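Local coordinates for protein TetR family transcription regulator (Marinobacter aquaeolei, PDB 3PAS) that probably binds regulatory DNA as a dimeric transcription factor of the TetR family, through a predicted helix-turn-helix motif, at residues 157-160 and 161-165. Numbering follows the deposited sequence.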
ATOM      1  N   ARG B 157       0.465  -7.655   3.886  1.00 21.63           N
ATOM      2  CA  ARG B 157       0.722  -6.481   3.089  1.00 24.95           C
ATOM      3  C   ARG B 157       2.117  -5.941   3.243  1.00 22.79           C
ATOM      4  O   ARG B 157       2.659  -5.430   2.286  1.00 24.25           O
ATOM      5  CB  ARG B 157      -0.277  -5.371   3.446  1.00 28.54           C
ATOM      6  CG  ARG B 157      -0.217  -4.159   2.575  1.00 28.03           C
ATOM      7  CD  ARG B 157      -0.674  -4.561   1.196  1.00 34.06           C
ATOM      8  NE  ARG B 157      -0.832  -3.422   0.326  1.00 42.09           N
ATOM      9  CZ  ARG B 157      -1.147  -3.526  -0.957  1.00 46.53           C
ATOM     10  NH1 ARG B 157      -1.319  -4.725  -1.519  1.00 44.11           N
ATOM     11  NH2 ARG B 157      -1.266  -2.431  -1.676  1.00 41.99           N
ATOM     12  N   PRO B 158       2.729  -6.056   4.437  1.00 19.19           N
ATOM     13  CA  PRO B 158       4.074  -5.448   4.475  1.00 19.69           C
ATOM     14  C   PRO B 158       5.120  -6.129   3.575  1.00 15.85           C
ATOM     15  O   PRO B 158       6.119  -5.481   3.230  1.00 19.88           O
ATOM     16  CB  PRO B 158       4.479  -5.537   5.963  1.00 19.70           C
ATOM     17  CG  PRO B 158       3.146  -5.568   6.685  1.00 23.67           C
ATOM     18  CD  PRO B 158       2.227  -6.378   5.773  1.00 21.07           C
ATOM     19  N   ILE B 159       4.920  -7.395   3.231  1.00 19.36           N
ATOM     20  CA  ILE B 159       5.807  -8.120   2.302  1.00 18.29           C
ATOM     21  C   ILE B 159       5.794  -7.406   0.918  1.00 20.02           C
ATOM     22  O   ILE B 159       6.832  -7.042   0.407  1.00 18.77           O
ATOM     23  CB  ILE B 159       5.458  -9.604   2.142  1.00 17.27           C
ATOM     24  CG1 ILE B 159       5.501 -10.307   3.525  1.00 20.01           C
ATOM     25  CG2 ILE B 159       6.465 -10.286   1.119  1.00 17.35           C
ATOM     26  CD1 ILE B 159       5.040 -11.744   3.565  1.00 17.07           C
ATOM     27  N   TYR B 160       4.620  -7.157   0.378  1.00 22.95           N
ATOM     28  CA  TYR B 160       4.473  -6.373  -0.858  1.00 23.21           C
ATOM     29  C   TYR B 160       5.183  -5.008  -0.798  1.00 21.92           C
ATOM     30  O   TYR B 160       6.001  -4.666  -1.656  1.00 22.24           O
ATOM     31  CB  TYR B 160       2.980  -6.169  -1.140  1.00 27.22           C
ATOM     32  CG  TYR B 160       2.685  -5.479  -2.461  1.00 30.78           C
ATOM     33  CD1 TYR B 160       2.506  -6.200  -3.630  1.00 34.77           C
ATOM     34  CD2 TYR B 160       2.536  -4.082  -2.520  1.00 34.56           C
ATOM     35  CE1 TYR B 160       2.217  -5.539  -4.858  1.00 41.15           C
ATOM     36  CE2 TYR B 160       2.243  -3.424  -3.711  1.00 40.65           C
ATOM     37  CZ  TYR B 160       2.098  -4.150  -4.872  1.00 41.73           C
ATOM     38  OH  TYR B 160       1.821  -3.476  -6.037  1.00 56.17           O
ATOM     39  N   HIS B 161       4.922  -4.258   0.256  1.00 22.73           N
ATOM     40  CA  HIS B 161       5.504  -2.916   0.427  1.00 22.22           C
ATOM     41  C   HIS B 161       7.022  -2.964   0.530  1.00 22.97           C
ATOM     42  O   HIS B 161       7.694  -2.204  -0.128  1.00 21.23           O
ATOM     43  CB  HIS B 161       4.855  -2.260   1.644  1.00 26.61           C
ATOM     44  CG  HIS B 161       5.302  -0.860   1.915  1.00 29.41           C
ATOM     45  ND1 HIS B 161       4.920   0.217   1.135  1.00 33.57           N
ATOM     46  CD2 HIS B 161       6.090  -0.358   2.902  1.00 29.69           C
ATOM     47  CE1 HIS B 161       5.464   1.323   1.629  1.00 41.31           C
ATOM     48  NE2 HIS B 161       6.175   1.005   2.707  1.00 28.44           N
ATOM     49  N   LEU B 162       7.552  -3.902   1.317  1.00 21.07           N
ATOM     50  CA  LEU B 162       9.001  -4.024   1.514  1.00 21.69           C
ATOM     51  C   LEU B 162       9.699  -4.584   0.278  1.00 20.31           C
ATOM     52  O   LEU B 162      10.819  -4.146  -0.056  1.00 22.06           O
ATOM     53  CB  LEU B 162       9.309  -4.856   2.741  1.00 17.48           C
ATOM     54  CG  LEU B 162       9.021  -4.119   4.074  1.00 19.62           C
ATOM     55  CD1 LEU B 162       9.101  -5.102   5.315  1.00 18.63           C
ATOM     56  CD2 LEU B 162       9.979  -2.982   4.254  1.00 18.35           C
ATOM     57  N   VAL B 163       9.068  -5.541  -0.409  1.00 19.94           N
ATOM     58  CA  VAL B 163       9.631  -6.013  -1.698  1.00 21.48           C
ATOM     59  C   VAL B 163       9.801  -4.823  -2.673  1.00 23.08           C
ATOM     60  O   VAL B 163      10.802  -4.677  -3.361  1.00 24.28           O
ATOM     61  CB  VAL B 163       8.798  -7.120  -2.287  1.00 20.39           C
ATOM     62  CG1 VAL B 163       9.146  -7.309  -3.834  1.00 19.12           C
ATOM     63  CG2 VAL B 163       9.040  -8.437  -1.482  1.00 17.64           C
ATOM     64  N   GLN B 164       8.786  -3.986  -2.722  1.00 25.42           N
ATOM     65  CA  GLN B 164       8.773  -2.832  -3.633  1.00 28.03           C
ATOM     66  C   GLN B 164       9.901  -1.870  -3.247  1.00 29.67           C
ATOM     67  O   GLN B 164      10.700  -1.477  -4.108  1.00 31.11           O
ATOM     68  CB  GLN B 164       7.406  -2.164  -3.600  1.00 29.68           C
ATOM     69  CG  GLN B 164       7.257  -0.893  -4.463  1.00 43.83           C
ATOM     70  CD  GLN B 164       5.794  -0.537  -4.740  1.00 51.12           C
ATOM     71  OE1 GLN B 164       5.084  -1.250  -5.469  1.00 49.00           O
ATOM     72  NE2 GLN B 164       5.355   0.583  -4.191  1.00 60.85           N
ATOM     73  N   ARG B 165      10.008  -1.544  -1.957  1.00 25.62           N
ATOM     74  CA  ARG B 165      11.125  -0.740  -1.480  1.00 24.84           C
ATOM     75  C   ARG B 165      12.483  -1.352  -1.828  1.00 26.84           C
ATOM     76  O   ARG B 165      13.415  -0.635  -2.222  1.00 26.54           O
ATOM     77  CB  ARG B 165      11.001  -0.440   0.025  1.00 23.52           C
ATOM     78  CG  ARG B 165       9.869   0.511   0.365  1.00 32.61           C
ATOM     79  CD  ARG B 165       9.909   1.011   1.813  1.00 39.59           C
ATOM     80  NE  ARG B 165      10.899   2.074   1.933  1.00 49.25           N
ATOM     81  CZ  ARG B 165      10.709   3.275   2.469  1.00 50.07           C
ATOM     82  NH1 ARG B 165       9.556   3.633   3.042  1.00 48.06           N
ATOM     83  NH2 ARG B 165      11.734   4.113   2.501  1.00 56.42           N
TER
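The ring of Tyr160 crosses the end of Gln164 one turn further along the helix, CE2 lying 4.0 Å from Gln164 OE1, with ring and amide planes 61° apart. Tyr160 CG, anti to the backbone N (chi1 -175°), lies beside the carbonyl carbon, and the ring runs alongside Arg157: Arg157 NH1 sits over one ring face, offset toward the rim, and Tyr160 CD2 lies over the centre of the guanidinium, while NH1 also forms a salt bridge with Glu107. In a second pair one turn apart, Ile159 CG2 lies 4.1 Å from Val163 CG2. Beneath the side chains run i to i+4 backbone hydrogen bonds: the longest joins His161 N to Arg157 O at 3.3 Å, and the shortest Val163 N to Ile159 O at 2.8 Å. Leu162 N reaches Pro158 O at 2.9 Å, and Leu162 CB and CG crowd the same oxygen. The helix is kinked at Pro158 and Ile159, whose nitrogens make no bond to the preceding turn; the proline nitrogen has no hydrogen to give. Within helix 148-167, Ile159 and Val163 face helix 81-98, Tyr160 leans on Phe103 of helix 100-110, and Pro158, His161 and Leu162 pack on Thr153 of the second subunit, where His161 NE2 hydrogen-bonds Glu152 OE1.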